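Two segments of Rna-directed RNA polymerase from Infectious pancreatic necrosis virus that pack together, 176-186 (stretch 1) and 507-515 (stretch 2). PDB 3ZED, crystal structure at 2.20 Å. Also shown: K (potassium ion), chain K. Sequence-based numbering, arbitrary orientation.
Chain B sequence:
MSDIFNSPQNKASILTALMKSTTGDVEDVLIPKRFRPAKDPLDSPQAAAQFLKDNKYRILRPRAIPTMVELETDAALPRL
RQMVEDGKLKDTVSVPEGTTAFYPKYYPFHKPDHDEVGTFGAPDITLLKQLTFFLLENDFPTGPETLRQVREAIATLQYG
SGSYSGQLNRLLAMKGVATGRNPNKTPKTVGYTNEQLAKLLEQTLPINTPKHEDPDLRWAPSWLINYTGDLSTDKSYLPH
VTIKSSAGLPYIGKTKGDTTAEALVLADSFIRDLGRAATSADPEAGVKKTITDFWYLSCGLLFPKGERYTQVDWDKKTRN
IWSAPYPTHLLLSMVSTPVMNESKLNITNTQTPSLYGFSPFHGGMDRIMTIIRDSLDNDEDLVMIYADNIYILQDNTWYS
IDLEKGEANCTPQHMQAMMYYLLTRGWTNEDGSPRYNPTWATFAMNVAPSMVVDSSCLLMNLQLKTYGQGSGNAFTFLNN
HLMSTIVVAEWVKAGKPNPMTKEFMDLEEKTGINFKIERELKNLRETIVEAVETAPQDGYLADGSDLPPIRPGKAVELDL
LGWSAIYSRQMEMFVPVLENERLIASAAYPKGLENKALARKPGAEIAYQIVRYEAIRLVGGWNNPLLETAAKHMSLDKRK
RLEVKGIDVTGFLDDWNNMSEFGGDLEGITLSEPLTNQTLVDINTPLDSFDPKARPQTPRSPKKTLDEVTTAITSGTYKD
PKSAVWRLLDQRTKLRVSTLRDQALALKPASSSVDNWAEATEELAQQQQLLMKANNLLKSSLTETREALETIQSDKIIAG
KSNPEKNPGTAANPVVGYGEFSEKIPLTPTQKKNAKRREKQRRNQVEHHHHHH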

# COMPACT_ATOMS: atom_id res chain seq x y z
N GLY B 176 18.34 0.70 -10.83
CA GLY B 176 18.32 0.14 -12.17
C GLY B 176 17.00 0.32 -12.89
O GLY B 176 16.98 0.70 -14.06
N VAL B 177 15.87 0.10 -12.17
CA VAL B 177 14.51 0.32 -12.71
C VAL B 177 14.28 1.84 -12.96
O VAL B 177 13.79 2.23 -14.02
CB VAL B 177 13.39 -0.31 -11.80
CG1 VAL B 177 12.00 0.21 -12.16
CG2 VAL B 177 13.42 -1.83 -11.86
N ALA B 178 14.70 2.69 -12.01
CA ALA B 178 14.54 4.14 -12.10
C ALA B 178 15.40 4.80 -13.17
O ALA B 178 14.94 5.78 -13.77
CB ALA B 178 14.84 4.79 -10.75
N THR B 179 16.67 4.36 -13.35
CA THR B 179 17.63 5.08 -14.20
C THR B 179 18.36 4.22 -15.26
O THR B 179 19.13 4.78 -16.05
CB THR B 179 18.71 5.76 -13.30
OG1 THR B 179 19.51 4.74 -12.70
CG2 THR B 179 18.12 6.65 -12.20
N GLY B 180 18.15 2.91 -15.26
CA GLY B 180 18.88 2.00 -16.14
C GLY B 180 18.39 1.85 -17.55
O GLY B 180 18.41 2.81 -18.31
N ARG B 181 17.95 0.64 -17.92
CA ARG B 181 17.50 0.31 -19.28
C ARG B 181 16.30 1.17 -19.73
O ARG B 181 16.18 1.47 -20.93
CB ARG B 181 17.14 -1.18 -19.37
CG ARG B 181 15.95 -1.64 -18.50
CD ARG B 181 15.60 -3.08 -18.84
NE ARG B 181 14.42 -3.57 -18.13
CZ ARG B 181 13.17 -3.47 -18.58
NH1 ARG B 181 12.92 -2.88 -19.74
NH2 ARG B 181 12.16 -3.93 -17.86
N ASN B 182 15.41 1.54 -18.79
CA ASN B 182 14.21 2.29 -19.09
C ASN B 182 14.02 3.39 -18.03
O ASN B 182 13.24 3.22 -17.09
CB ASN B 182 13.00 1.32 -19.18
CG ASN B 182 11.72 1.99 -19.62
OD1 ASN B 182 11.70 2.79 -20.56
ND2 ASN B 182 10.65 1.74 -18.90
N PRO B 183 14.77 4.51 -18.16
CA PRO B 183 14.66 5.60 -17.17
C PRO B 183 13.25 6.14 -17.00
O PRO B 183 12.48 6.21 -17.96
CB PRO B 183 15.59 6.69 -17.74
CG PRO B 183 16.57 5.95 -18.58
CD PRO B 183 15.74 4.87 -19.22
N ASN B 184 12.92 6.52 -15.76
CA ASN B 184 11.61 7.06 -15.39
C ASN B 184 11.27 8.27 -16.20
O ASN B 184 12.15 9.03 -16.61
CB ASN B 184 11.59 7.43 -13.91
CG ASN B 184 11.64 6.26 -12.98
OD1 ASN B 184 11.48 5.10 -13.40
ND2 ASN B 184 11.89 6.52 -11.72
N LYS B 185 9.97 8.46 -16.45
CA LYS B 185 9.47 9.64 -17.16
C LYS B 185 8.36 10.27 -16.35
O LYS B 185 7.51 9.57 -15.80
CB LYS B 185 8.96 9.29 -18.56
CG LYS B 185 10.06 8.91 -19.53
CD LYS B 185 9.51 8.48 -20.85
CE LYS B 185 10.66 8.23 -21.81
NZ LYS B 185 10.16 8.03 -23.18
N THR B 186 8.35 11.58 -16.28
CA THR B 186 7.27 12.29 -15.61
C THR B 186 6.01 12.18 -16.49
O THR B 186 6.17 12.07 -17.72
CB THR B 186 7.65 13.78 -15.39
OG1 THR B 186 7.82 14.42 -16.66
CG2 THR B 186 8.89 13.95 -14.52
N LEU B 507 5.46 -0.09 -24.76
CA LEU B 507 4.84 0.86 -23.84
C LEU B 507 5.78 1.14 -22.65
O LEU B 507 5.64 2.18 -22.01
CB LEU B 507 3.44 0.43 -23.37
CG LEU B 507 2.39 0.16 -24.46
CD1 LEU B 507 1.18 -0.57 -23.90
CD2 LEU B 507 1.97 1.40 -25.20
N GLU B 508 6.78 0.27 -22.41
CA GLU B 508 7.76 0.50 -21.34
C GLU B 508 8.51 1.80 -21.61
O GLU B 508 8.54 2.68 -20.74
CB GLU B 508 8.75 -0.66 -21.23
CG GLU B 508 8.28 -1.89 -20.47
CD GLU B 508 9.45 -2.80 -20.12
OE1 GLU B 508 10.26 -3.12 -21.03
OE2 GLU B 508 9.60 -3.13 -18.93
N GLU B 509 9.08 1.94 -22.83
CA GLU B 509 9.82 3.12 -23.25
C GLU B 509 8.89 4.32 -23.40
O GLU B 509 9.28 5.43 -23.03
CB GLU B 509 10.58 2.85 -24.55
CG GLU B 509 11.36 4.04 -25.08
CD GLU B 509 12.21 3.79 -26.32
OE1 GLU B 509 12.07 2.73 -26.97
OE2 GLU B 509 13.04 4.68 -26.63
N LYS B 510 7.68 4.12 -23.95
CA LYS B 510 6.74 5.22 -24.14
C LYS B 510 6.34 5.86 -22.77
O LYS B 510 6.23 7.07 -22.70
CB LYS B 510 5.49 4.72 -24.93
CG LYS B 510 4.35 5.74 -25.16
CD LYS B 510 4.67 6.79 -26.20
CE LYS B 510 3.63 7.90 -26.26
NZ LYS B 510 2.51 7.53 -27.17
N THR B 511 6.18 5.05 -21.70
CA THR B 511 5.72 5.53 -20.39
C THR B 511 6.84 5.76 -19.35
O THR B 511 6.58 6.40 -18.32
CB THR B 511 4.70 4.52 -19.80
OG1 THR B 511 5.34 3.26 -19.58
CG2 THR B 511 3.46 4.33 -20.67
N GLY B 512 8.02 5.18 -19.56
CA GLY B 512 9.13 5.25 -18.60
C GLY B 512 8.87 4.31 -17.42
O GLY B 512 9.57 4.38 -16.41
N ILE B 513 7.84 3.43 -17.56
CA ILE B 513 7.39 2.51 -16.52
C ILE B 513 7.70 1.07 -16.97
O ILE B 513 7.21 0.62 -18.00
CB ILE B 513 5.88 2.72 -16.18
CG1 ILE B 513 5.63 4.16 -15.68
CG2 ILE B 513 5.40 1.71 -15.11
CD1 ILE B 513 4.17 4.68 -15.82
N ASN B 514 8.54 0.37 -16.19
CA ASN B 514 8.90 -1.02 -16.43
C ASN B 514 7.78 -1.92 -15.97
O ASN B 514 7.19 -1.69 -14.92
CB ASN B 514 10.19 -1.39 -15.67
CG ASN B 514 11.42 -0.63 -16.04
OD1 ASN B 514 11.37 0.52 -16.44
ND2 ASN B 514 12.57 -1.24 -15.87
N PHE B 515 7.51 -2.98 -16.72
CA PHE B 515 6.48 -3.94 -16.33
C PHE B 515 6.79 -5.27 -16.94
O PHE B 515 7.57 -5.35 -17.90
CB PHE B 515 5.07 -3.46 -16.77
CG PHE B 515 4.92 -3.09 -18.23
CD1 PHE B 515 4.85 -4.08 -19.21
CD2 PHE B 515 4.84 -1.76 -18.63
CE1 PHE B 515 4.75 -3.74 -20.57
CE2 PHE B 515 4.70 -1.42 -19.98
CZ PHE B 515 4.66 -2.41 -20.94
K K K . 11.45 3.00 -15.17
O HOH W 1 14.96 0.89 -15.91
O HOH W 2 8.34 6.41 -14.82
O HOH W 3 5.07 8.08 -16.61
O HOH W 4 7.16 9.18 -24.38

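Where two segments distant in sequence meet, a cation can be bound jointly by backbone carbonyls and side chains of both. Here each stretch leaves a helix and continues as loop, and the backbones come closest, measured between CA atoms, at Asn184 and Gly512, 4.4 Å apart. Gly512 has positive phi, a conformation that favours glycine, and its lack of a side chain also permits the approach: a CB there would fall 2.5 Å from Lys185 N. The Gly512 carbonyl turns toward the potassium ion, with O 2.6 Å from K. From the first stretch, Val177 O and Asn182 O bind the same ion at 2.7 and 2.6 Å from K, so the metal gathers carbonyls from both stretches.

Side chains complete the joint. Asn184 OD1 and Asn514 OD1 each lie 2.8 Å from K, and the latter also accepts a hydrogen bond from Asn182 ND2 at 2.8 Å, one oxygen thus serving metal and amide together. Arg181 extends to Glu508 in a two-pronged salt bridge, NH1 to OE1 at 3.0 Å and NH2 to OE2 at 2.9 Å. Glu508 OE2 additionally accepts from Phe515 N at 3.0 Å, tying the carboxylate to the backbone of its own stretch. Lys185, fully extended beyond chi1, donates from NZ to Glu509 O at 2.7 Å.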